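Local coordinates for protein hyaluronidase (Thermobaculum terrenum, PDB 5DIY) that probably acts as a family 84 glycoside hydrolase, removing N-acetylglucosamine from O-GlcNAc-modified substrates, at residues L86-V89 against E94-E97; N132-S135 against E139-A142; E298-A303 against S362-K367; T356-L361 against E378-T383. All blocks are in the same frame, centred on the assembly; numbering follows the deposited sequence.

Contact 1 of 4, residues L86-V89 against E94-E97; sequences LSLV and EELE
Glu95 OE2 is held by two groups: the backbone N of Val89 donates to it at 3.0 Å, and Arg53 forms a salt bridge with the same oxygen through NH2. The bond from Val89 is nearly straight, with an N-H...O angle of 168°, and it uses the anti lone pair of OE2, the one facing away from OE1. The carboxylate gets there by a bend in the side chain: the turn at chi2 (-83°) swings CD and the carboxylate toward Val89 N. That course is lined by apolar atoms: Leu88 CD1 lies 3.6 Å from Glu95 CB, the leucine and glutamate chains running past one another the opposite way. On the Val89 side, CG2 comes to 3.8 Å from Glu95 OE2, and the valine stands roughly perpendicular to the glutamate chain. Ser87 OG also bonds to Arg53 and, in addition, to Trp52, so one arginine joins the loop to the helix carboxylate, whose negative charge it probably balances. The geometry is that of a loop leaving barrel strand 77-82 and pinned, just before helix 93-108, by a glutamate of that helix's first turn, within one beta-alpha unit of the TIM barrel.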
loop_
_atom_site.group_PDB
_atom_site.type_symbol
_atom_site.label_atom_id
_atom_site.label_comp_id
_atom_site.label_asym_id
_atom_site.label_seq_id
_atom_site.Cartn_x
_atom_site.Cartn_y
_atom_site.Cartn_z
ATOM N N LEU C 86 4.529 -19.258 13.746
ATOM C CA LEU C 86 5.710 -18.862 14.526
ATOM C C LEU C 86 6.065 -19.897 15.586
ATOM O O LEU C 86 7.237 -20.054 15.910
ATOM C CB LEU C 86 5.516 -17.495 15.200
ATOM C CG LEU C 86 5.264 -16.290 14.299
ATOM C CD1 LEU C 86 4.879 -15.080 15.139
ATOM C CD2 LEU C 86 6.489 -15.990 13.449
ATOM N N SER C 87 5.057 -20.580 16.131
ATOM C CA SER C 87 5.262 -21.567 17.209
ATOM C C SER C 87 4.530 -22.915 17.051
ATOM O O SER C 87 4.632 -23.757 17.936
ATOM C CB SER C 87 4.875 -20.930 18.545
ATOM O OG SER C 87 3.515 -20.532 18.538
ATOM N N LEU C 88 3.827 -23.144 15.941
ATOM C CA LEU C 88 3.058 -24.385 15.768
ATOM C C LEU C 88 3.969 -25.604 15.680
ATOM O O LEU C 88 4.951 -25.595 14.944
ATOM C CB LEU C 88 2.186 -24.327 14.503
ATOM C CG LEU C 88 1.448 -25.592 14.039
ATOM C CD1 LEU C 88 0.485 -26.076 15.109
ATOM C CD2 LEU C 88 0.701 -25.330 12.740
ATOM N N VAL C 89 3.623 -26.641 16.438
ATOM C CA VAL C 89 4.180 -27.976 16.248
ATOM C C VAL C 89 3.222 -28.696 15.294
ATOM O O VAL C 89 2.153 -29.155 15.703
ATOM C CB VAL C 89 4.332 -28.746 17.583
ATOM C CG1 VAL C 89 5.157 -30.013 17.375
ATOM C CG2 VAL C 89 4.976 -27.860 18.643
ATOM N N GLU C 94 -2.256 -32.399 19.851
ATOM C CA GLU C 94 -2.735 -31.385 20.801
ATOM C C GLU C 94 -2.833 -29.976 20.183
ATOM O O GLU C 94 -3.758 -29.225 20.498
ATOM C CB GLU C 94 -1.836 -31.362 22.045
ATOM C CG GLU C 94 -2.372 -30.532 23.208
ATOM C CD GLU C 94 -1.506 -30.593 24.463
ATOM O OE1 GLU C 94 -0.649 -31.499 24.581
ATOM O OE2 GLU C 94 -1.693 -29.724 25.346
ATOM N N GLU C 95 -1.892 -29.628 19.305
ATOM C CA GLU C 95 -1.916 -28.332 18.609
ATOM C C GLU C 95 -3.136 -28.179 17.697
ATOM O O GLU C 95 -3.774 -27.124 17.700
ATOM C CB GLU C 95 -0.637 -28.118 17.797
ATOM C CG GLU C 95 0.614 -27.914 18.636
ATOM C CD GLU C 95 0.782 -26.484 19.115
ATOM O OE1 GLU C 95 -0.013 -26.024 19.960
ATOM O OE2 GLU C 95 1.726 -25.811 18.654
ATOM N N LEU C 96 -3.450 -29.223 16.926
ATOM C CA LEU C 96 -4.680 -29.269 16.122
ATOM C C LEU C 96 -5.917 -28.970 16.966
ATOM O O LEU C 96 -6.748 -28.144 16.585
ATOM C CB LEU C 96 -4.849 -30.637 15.445
ATOM C CG LEU C 96 -6.201 -30.960 14.782
ATOM C CD1 LEU C 96 -6.510 -29.961 13.680
ATOM C CD2 LEU C 96 -6.197 -32.375 14.229
ATOM N N GLU C 97 -6.029 -29.652 18.105
ATOM C CA GLU C 97 -7.171 -29.466 19.009
ATOM C C GLU C 97 -7.254 -28.019 19.500
ATOM O O GLU C 97 -8.345 -27.459 19.595
ATOM C CB GLU C 97 -7.097 -30.407 20.223
ATOM C CG GLU C 97 -7.077 -31.905 19.928
ATOM C CD GLU C 97 -8.267 -32.391 19.123
ATOM O OE1 GLU C 97 -9.387 -31.852 19.296
ATOM O OE2 GLU C 97 -8.084 -33.322 18.307
#

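Contact 2 of 4, residues N132-S135 against E139-A142; sequences NSYS and EAQA
The ring of Tyr134 lies flat on the backbone of Ala140. Ala140 CA stands 3.5 Å from the ring centroid and only 8° off the ring normal, which defines a CH-pi contact over the centre of the face, and Ala140 CB adds a close touch at 3.3 Å from Tyr134 CD2. The opposite face carries Ser133 CB, offset toward the rim, so the ring is held between its own preceding residue and the helix. With CG anti to the carbonyl carbon (chi1 -47°), the ring is directed at the helix. A second tie runs beside it: Ser135 N donates to Glu139 OE2 at 3.1 Å with an N-H...O angle of 157°, reaching the oxygen from above the carboxylate plane. The extended end of Glu139 also brings OE2 to 3.5 Å from Ser135 CB. Further out, Tyr134 OH hydrogen-bonds to Asp143, which tethers the hydroxyl end of the ring to the same helix. A valine in place of Tyr134 would probably uncover the backbone at Ala140 and leave Asp143 without its hydroxyl partner. The loop after helix 128-133 thus folds onto the start of helix 137-153, both lying, along the chain, between barrel strands 113-117 and 160-164, with Ser91 of the strand 77-82 to helix 93-108 connection touching Tyr134 and Tyr90 of the same loop touching Ala140.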
loop_
_atom_site.group_PDB
_atom_site.type_symbol
_atom_site.label_atom_id
_atom_site.label_comp_id
_atom_site.label_asym_id
_atom_site.label_seq_id
_atom_site.Cartn_x
_atom_site.Cartn_y
_atom_site.Cartn_z
ATOM N N ASN C 132 11.423 -34.920 12.674
ATOM C CA ASN C 132 11.280 -36.386 12.697
ATOM C C ASN C 132 10.069 -36.885 11.901
ATOM O O ASN C 132 10.090 -38.001 11.379
ATOM C CB ASN C 132 11.187 -36.901 14.140
ATOM C CG ASN C 132 12.432 -36.588 14.964
ATOM O OD1 ASN C 132 13.503 -36.297 14.423
ATOM N ND2 ASN C 132 12.294 -36.642 16.283
ATOM N N SER C 133 9.022 -36.063 11.816
ATOM C CA SER C 133 7.784 -36.421 11.119
ATOM C C SER C 133 7.733 -36.027 9.637
ATOM O O SER C 133 7.004 -36.664 8.874
ATOM C CB SER C 133 6.589 -35.797 11.837
ATOM O OG SER C 133 6.610 -36.109 13.215
ATOM N N TYR C 134 8.473 -34.986 9.235
ATOM C CA TYR C 134 8.391 -34.440 7.864
ATOM C C TYR C 134 9.765 -34.100 7.281
ATOM O O TYR C 134 10.662 -33.667 8.006
ATOM C CB TYR C 134 7.524 -33.169 7.833
ATOM C CG TYR C 134 6.206 -33.277 8.571
ATOM C CD1 TYR C 134 5.144 -34.015 8.045
ATOM C CD2 TYR C 134 6.018 -32.637 9.798
ATOM C CE1 TYR C 134 3.937 -34.117 8.724
ATOM C CE2 TYR C 134 4.815 -32.729 10.481
ATOM C CZ TYR C 134 3.781 -33.468 9.944
ATOM O OH TYR C 134 2.598 -33.556 10.631
ATOM N N SER C 135 9.902 -34.268 5.966
ATOM C CA SER C 135 11.130 -33.905 5.241
ATOM C C SER C 135 11.333 -32.395 5.081
ATOM O O SER C 135 12.473 -31.940 4.968
ATOM C CB SER C 135 11.156 -34.555 3.851
ATOM O OG SER C 135 11.262 -35.961 3.953
ATOM N N GLU C 139 5.555 -30.198 3.466
ATOM C CA GLU C 139 4.952 -31.481 3.852
ATOM C C GLU C 139 4.232 -31.356 5.186
ATOM O O GLU C 139 3.123 -31.872 5.353
ATOM C CB GLU C 139 6.007 -32.599 3.939
ATOM C CG GLU C 139 6.243 -33.342 2.630
ATOM C CD GLU C 139 7.353 -34.391 2.718
ATOM O OE1 GLU C 139 7.875 -34.776 1.650
ATOM O OE2 GLU C 139 7.707 -34.835 3.837
ATOM N N ALA C 140 4.877 -30.683 6.138
ATOM C CA ALA C 140 4.302 -30.470 7.463
ATOM C C ALA C 140 3.000 -29.682 7.344
ATOM O O ALA C 140 1.966 -30.106 7.853
ATOM C CB ALA C 140 5.285 -29.735 8.360
ATOM N N GLN C 141 3.072 -28.551 6.640
ATOM C CA GLN C 141 1.917 -27.679 6.408
ATOM C C GLN C 141 0.772 -28.386 5.684
ATOM O O GLN C 141 -0.388 -28.265 6.089
ATOM C CB GLN C 141 2.341 -26.442 5.604
ATOM C CG GLN C 141 3.188 -25.475 6.411
ATOM C CD GLN C 141 3.724 -24.314 5.597
ATOM O OE1 GLN C 141 3.645 -24.305 4.371
ATOM N NE2 GLN C 141 4.265 -23.318 6.286
ATOM N N ALA C 142 1.100 -29.112 4.616
ATOM C CA ALA C 142 0.093 -29.846 3.846
ATOM C C ALA C 142 -0.641 -30.868 4.718
ATOM O O ALA C 142 -1.868 -30.962 4.665
ATOM C CB ALA C 142 0.726 -30.528 2.639
#

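Contact 3 of 4, residues E298-A303 against S362-K367; sequences EDNLSA and STQDSK
Asn300 and Gln364 meet side chain to side chain from opposite directions, and the touch between these segments rests on this pair. Its close part is amide against amide: Asn300 CG lies 3.9 Å from both Gln364 CG and Gln364 CD, with the two amide planes turned 59° apart, so they are neither stacked flat nor coplanar. Gln364 reaches in by a fold at chi2 (-61°), which turns its amide end, at CD, against the Asn300 amide. Asn300 is buried, and Arg360 of helix 340-362 also packs on it. The contact joins a helix start to an interhelical loop in the helical region after the barrel: residues 298-300 form a 3-10 turn, closed by Leu301 N to Glu298 O at 3.0 Å, that leads into helix 301-308, while Gln364 sits in the short loop between helices 340-362 and 367-371. An alanine in place of Gln364 would probably strip one cover from the Asn300 amide and leave that group freer to turn. Beyond the pair, the contact opens quickly. The two segments bury just 82 Å² together, and the nearest backbones, at Asn300 and Gln364, keep their CA atoms 8.8 Å apart. Asp299 and Thr363 are both exposed and stop short of the other segment, Thr363 OG1 bonding instead back to Ser359 O.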
loop_
_atom_site.group_PDB
_atom_site.type_symbol
_atom_site.label_atom_id
_atom_site.label_comp_id
_atom_site.label_asym_id
_atom_site.label_seq_id
_atom_site.Cartn_x
_atom_site.Cartn_y
_atom_site.Cartn_z
ATOM N N GLU C 298 -17.570 16.273 -6.784
ATOM C CA GLU C 298 -17.144 16.878 -8.060
ATOM C C GLU C 298 -16.210 18.074 -7.927
ATOM O O GLU C 298 -15.233 18.188 -8.665
ATOM C CB GLU C 298 -18.367 17.376 -8.832
ATOM C CG GLU C 298 -19.126 16.311 -9.589
ATOM C CD GLU C 298 -20.455 16.825 -10.100
ATOM O OE1 GLU C 298 -20.519 18.001 -10.530
ATOM O OE2 GLU C 298 -21.435 16.050 -10.067
ATOM N N ASP C 299 -16.541 18.972 -7.001
ATOM C CA ASP C 299 -15.808 20.232 -6.830
ATOM C C ASP C 299 -14.380 20.067 -6.307
ATOM O O ASP C 299 -13.602 21.023 -6.353
ATOM C CB ASP C 299 -16.578 21.186 -5.901
ATOM C CG ASP C 299 -17.860 21.728 -6.527
ATOM O OD1 ASP C 299 -18.028 21.654 -7.765
ATOM O OD2 ASP C 299 -18.704 22.248 -5.763
ATOM N N ASN C 300 -14.045 18.886 -5.792
ATOM C CA ASN C 300 -12.677 18.574 -5.380
ATOM C C ASN C 300 -11.880 17.794 -6.423
ATOM O O ASN C 300 -10.738 17.444 -6.169
ATOM C CB ASN C 300 -12.700 17.789 -4.068
ATOM C CG ASN C 300 -13.341 18.564 -2.945
ATOM O OD1 ASN C 300 -14.386 18.177 -2.434
ATOM N ND2 ASN C 300 -12.727 19.672 -2.564
ATOM N N LEU C 301 -12.458 17.556 -7.600
ATOM C CA LEU C 301 -11.842 16.684 -8.597
ATOM C C LEU C 301 -10.512 17.223 -9.138
ATOM O O LEU C 301 -9.498 16.524 -9.069
ATOM C CB LEU C 301 -12.820 16.407 -9.742
ATOM C CG LEU C 301 -12.377 15.458 -10.861
ATOM C CD1 LEU C 301 -11.829 14.155 -10.296
ATOM C CD2 LEU C 301 -13.536 15.200 -11.814
ATOM N N SER C 302 -10.505 18.453 -9.654
ATOM C CA SER C 302 -9.279 19.019 -10.255
ATOM C C SER C 302 -8.189 19.239 -9.203
ATOM O O SER C 302 -7.008 19.040 -9.483
ATOM C CB SER C 302 -9.566 20.307 -11.046
ATOM O OG SER C 302 -10.024 21.349 -10.201
ATOM N N ALA C 303 -8.589 19.621 -7.992
ATOM C CA ALA C 303 -7.659 19.704 -6.864
ATOM C C ALA C 303 -7.076 18.338 -6.463
ATOM O O ALA C 303 -5.891 18.234 -6.121
ATOM C CB ALA C 303 -8.333 20.343 -5.673
ATOM N N SER C 362 -7.895 21.657 1.912
ATOM C CA SER C 362 -7.875 22.076 3.330
ATOM C C SER C 362 -9.243 22.534 3.855
ATOM O O SER C 362 -9.505 22.451 5.050
ATOM C CB SER C 362 -6.868 23.216 3.553
ATOM O OG SER C 362 -7.364 24.454 3.045
ATOM N N THR C 363 -10.081 23.045 2.954
ATOM C CA THR C 363 -11.443 23.486 3.274
ATOM C C THR C 363 -12.417 22.330 3.603
ATOM O O THR C 363 -13.420 22.545 4.286
ATOM C CB THR C 363 -11.991 24.362 2.112
ATOM O OG1 THR C 363 -11.128 25.495 1.927
ATOM C CG2 THR C 363 -13.381 24.863 2.384
ATOM N N GLN C 364 -12.119 21.117 3.131
ATOM C CA GLN C 364 -13.004 19.958 3.312
ATOM C C GLN C 364 -12.779 19.290 4.679
ATOM O O GLN C 364 -11.637 19.071 5.084
ATOM C CB GLN C 364 -12.780 18.947 2.184
ATOM C CG GLN C 364 -12.966 19.495 0.775
ATOM C CD GLN C 364 -14.367 20.014 0.521
ATOM O OE1 GLN C 364 -15.329 19.249 0.492
ATOM N NE2 GLN C 364 -14.488 21.323 0.332
ATOM N N ASP C 365 -13.876 18.952 5.359
ATOM C CA ASP C 365 -13.866 18.534 6.779
ATOM C C ASP C 365 -13.999 17.038 7.047
ATOM O O ASP C 365 -13.806 16.598 8.184
ATOM C CB ASP C 365 -15.007 19.230 7.511
ATOM C CG ASP C 365 -14.847 20.716 7.515
ATOM O OD1 ASP C 365 -13.918 21.183 8.205
ATOM O OD2 ASP C 365 -15.630 21.414 6.831
ATOM N N SER C 366 -14.330 16.272 6.009
ATOM C CA SER C 366 -14.621 14.844 6.126
ATOM C C SER C 366 -13.462 14.020 6.689
ATOM O O SER C 366 -12.324 14.487 6.787
ATOM C CB SER C 366 -15.007 14.290 4.752
ATOM O OG SER C 366 -13.904 14.352 3.867
ATOM N N LYS C 367 -13.771 12.780 7.044
ATOM C CA LYS C 367 -12.779 11.858 7.589
ATOM C C LYS C 367 -11.606 11.579 6.636
ATOM O O LYS C 367 -10.471 11.448 7.085
ATOM C CB LYS C 367 -13.444 10.539 7.979
ATOM C CG LYS C 367 -12.483 9.589 8.657
ATOM C CD LYS C 367 -13.194 8.390 9.240
ATOM C CE LYS C 367 -12.234 7.622 10.117
ATOM N NZ LYS C 367 -12.616 6.201 10.182
#

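Contact 4 of 4, residues T356-L361 against E378-T383; sequences TTYSRL and EYKLWT
Lys380 lies across one face of the Tyr358 ring, and its chain can be followed atom by atom. CB stands 3.8 Å from Tyr358 CD1, at one rim of the ring. CG, anti to the backbone N (chi1 168°), carries the chain over to the other rim, where CD approaches Tyr358 CE2 to 3.5 Å. That CD is 3.8 Å from the centroid of the Tyr358 ring and 24° off its normal, a CH-pi contact displaced from the ring centre. The last torsion then bends the amine away from the ring, and NZ ends in a salt bridge with Asp384 of the same helix, so the lysine's charge is probably balanced within its own helix while its methylenes serve the neighbouring one. Deeper in the interface, the edge of the Tyr379 ring meets Tyr358 CB, 4.3 Å from Tyr379 CD2, and Tyr379 OH comes to 4.1 Å from Thr357 CG2. Phe307 of helix 301-308 meets the same Tyr379 ring edge to face. Behind it, Tyr379 O accepts from both Thr383 N and Thr383 OG1, the hydroxyl at 2.7 Å, from opposite faces of its carbonyl plane. The segment axes approach to 10.2 Å at 153°, nearly antiparallel, as befits neighbouring helices 340-362 and 373-398 that pack side by side in a helical bundle.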
loop_
_atom_site.group_PDB
_atom_site.type_symbol
_atom_site.label_atom_id
_atom_site.label_comp_id
_atom_site.label_asym_id
_atom_site.label_seq_id
_atom_site.Cartn_x
_atom_site.Cartn_y
_atom_site.Cartn_z
ATOM N N THR C 356 -3.637 26.776 -4.675
ATOM C CA THR C 356 -5.067 26.603 -4.955
ATOM C C THR C 356 -5.545 25.204 -4.555
ATOM O O THR C 356 -6.600 25.052 -3.939
ATOM C CB THR C 356 -5.347 26.813 -6.461
ATOM O OG1 THR C 356 -5.035 28.163 -6.811
ATOM C CG2 THR C 356 -6.807 26.526 -6.833
ATOM N N THR C 357 -4.755 24.198 -4.933
ATOM C CA THR C 357 -5.031 22.805 -4.611
ATOM C C THR C 357 -5.072 22.572 -3.110
ATOM O O THR C 357 -6.027 21.984 -2.608
ATOM C CB THR C 357 -3.979 21.880 -5.250
ATOM O OG1 THR C 357 -4.087 21.974 -6.670
ATOM C CG2 THR C 357 -4.173 20.426 -4.821
ATOM N N TYR C 358 -4.044 23.028 -2.401
ATOM C CA TYR C 358 -4.017 22.882 -0.952
ATOM C C TYR C 358 -5.216 23.572 -0.315
ATOM O O TYR C 358 -5.926 22.965 0.482
ATOM C CB TYR C 358 -2.732 23.439 -0.338
ATOM C CG TYR C 358 -2.815 23.524 1.165
ATOM C CD1 TYR C 358 -2.562 22.404 1.954
ATOM C CD2 TYR C 358 -3.203 24.713 1.803
ATOM C CE1 TYR C 358 -2.660 22.462 3.333
ATOM C CE2 TYR C 358 -3.310 24.783 3.188
ATOM C CZ TYR C 358 -3.035 23.656 3.946
ATOM O OH TYR C 358 -3.124 23.711 5.307
ATOM N N SER C 359 -5.416 24.843 -0.660
ATOM C CA SER C 359 -6.497 25.647 -0.072
ATOM C C SER C 359 -7.868 24.990 -0.235
ATOM O O SER C 359 -8.643 24.933 0.715
ATOM C CB SER C 359 -6.496 27.064 -0.662
ATOM O OG SER C 359 -5.379 27.799 -0.179
ATOM N N ARG C 360 -8.140 24.493 -1.440
ATOM C CA ARG C 360 -9.370 23.756 -1.756
ATOM C C ARG C 360 -9.569 22.539 -0.844
ATOM O O ARG C 360 -10.609 22.408 -0.187
ATOM C CB ARG C 360 -9.331 23.320 -3.230
ATOM C CG ARG C 360 -10.429 22.366 -3.695
ATOM C CD ARG C 360 -11.808 22.985 -3.694
ATOM N NE ARG C 360 -11.937 24.060 -4.684
ATOM C CZ ARG C 360 -13.091 24.598 -5.089
ATOM N NH1 ARG C 360 -14.266 24.167 -4.625
ATOM N NH2 ARG C 360 -13.069 25.582 -5.985
ATOM N N LEU C 361 -8.565 21.669 -0.800
ATOM C CA LEU C 361 -8.661 20.409 -0.051
ATOM C C LEU C 361 -8.646 20.646 1.464
ATOM O O LEU C 361 -9.319 19.924 2.202
ATOM C CB LEU C 361 -7.548 19.429 -0.457
ATOM C CG LEU C 361 -7.463 19.060 -1.949
ATOM C CD1 LEU C 361 -6.224 18.213 -2.210
ATOM C CD2 LEU C 361 -8.716 18.364 -2.464
ATOM N N GLU C 378 2.647 18.757 4.743
ATOM C CA GLU C 378 3.964 18.742 4.105
ATOM C C GLU C 378 3.923 19.182 2.631
ATOM O O GLU C 378 4.883 19.773 2.151
ATOM C CB GLU C 378 4.660 17.389 4.302
ATOM C CG GLU C 378 5.376 17.339 5.646
ATOM C CD GLU C 378 5.758 15.953 6.124
ATOM O OE1 GLU C 378 5.893 15.013 5.309
ATOM O OE2 GLU C 378 5.963 15.806 7.342
ATOM N N TYR C 379 2.808 18.932 1.941
ATOM C CA TYR C 379 2.581 19.479 0.593
ATOM C C TYR C 379 2.638 21.013 0.585
ATOM O O TYR C 379 3.335 21.608 -0.246
ATOM C CB TYR C 379 1.234 18.999 0.060
ATOM C CG TYR C 379 0.906 19.349 -1.375
ATOM C CD1 TYR C 379 1.470 18.636 -2.427
ATOM C CD2 TYR C 379 -0.022 20.349 -1.682
ATOM C CE1 TYR C 379 1.140 18.919 -3.741
ATOM C CE2 TYR C 379 -0.353 20.641 -2.998
ATOM C CZ TYR C 379 0.227 19.923 -4.023
ATOM O OH TYR C 379 -0.087 20.206 -5.329
ATOM N N LYS C 380 1.915 21.649 1.509
ATOM C CA LYS C 380 1.976 23.111 1.650
ATOM C C LYS C 380 3.390 23.597 1.961
ATOM O O LYS C 380 3.844 24.574 1.376
ATOM C CB LYS C 380 0.993 23.644 2.714
ATOM C CG LYS C 380 1.237 25.109 3.071
ATOM C CD LYS C 380 -0.008 25.859 3.498
ATOM C CE LYS C 380 0.298 27.347 3.660
ATOM N NZ LYS C 380 1.352 27.599 4.686
ATOM N N LEU C 381 4.074 22.931 2.885
ATOM C CA LEU C 381 5.461 23.287 3.199
ATOM C C LEU C 381 6.358 23.281 1.948
ATOM O O LEU C 381 7.067 24.255 1.694
ATOM C CB LEU C 381 6.036 22.374 4.295
ATOM C CG LEU C 381 5.987 22.832 5.770
ATOM C CD1 LEU C 381 4.851 23.799 6.095
ATOM C CD2 LEU C 381 5.961 21.636 6.712
ATOM N N TRP C 382 6.308 22.207 1.156
ATOM C CA TRP C 382 7.116 22.143 -0.078
ATOM C C TRP C 382 6.763 23.295 -1.022
ATOM O O TRP C 382 7.639 23.851 -1.675
ATOM C CB TRP C 382 6.945 20.801 -0.809
ATOM C CG TRP C 382 7.672 19.620 -0.204
ATOM C CD1 TRP C 382 7.114 18.449 0.209
ATOM C CD2 TRP C 382 9.084 19.488 0.013
ATOM N NE1 TRP C 382 8.082 17.599 0.688
ATOM C CE2 TRP C 382 9.302 18.210 0.575
ATOM C CE3 TRP C 382 10.184 20.328 -0.201
ATOM C CZ2 TRP C 382 10.578 17.752 0.927
ATOM C CZ3 TRP C 382 11.451 19.872 0.148
ATOM C CH2 TRP C 382 11.636 18.594 0.707
ATOM N N THR C 383 5.479 23.651 -1.063
ATOM C CA THR C 383 4.981 24.790 -1.842
ATOM C C THR C 383 5.534 26.130 -1.338
ATOM O O THR C 383 5.946 26.970 -2.148
ATOM C CB THR C 383 3.437 24.828 -1.838
ATOM O OG1 THR C 383 2.925 23.515 -2.123
ATOM C CG2 THR C 383 2.898 25.829 -2.859
#

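Overall arrangement
The four contacts form two pairs at opposite sides of the chain's centre. Contacts 1 and 2, with centres 13 Å apart, lie one after the other in the chain, on the connections that follow strands 77-82 and 113-117 of the eight-stranded parallel barrel. Contacts 3 and 4, with centres 12 Å apart, belong to the helices after the barrel and alternate along the chain: 298-303, 356-361, 362-367, 378-383. They touch, Ala303 CB packing on Arg360 CG at 3.5 Å. About 50 to 56 Å separates the centres of the two pairs. The pairs therefore belong to different parts of the molecule, the barrel's outer shell and the helical region, away from the sugar-binding residues.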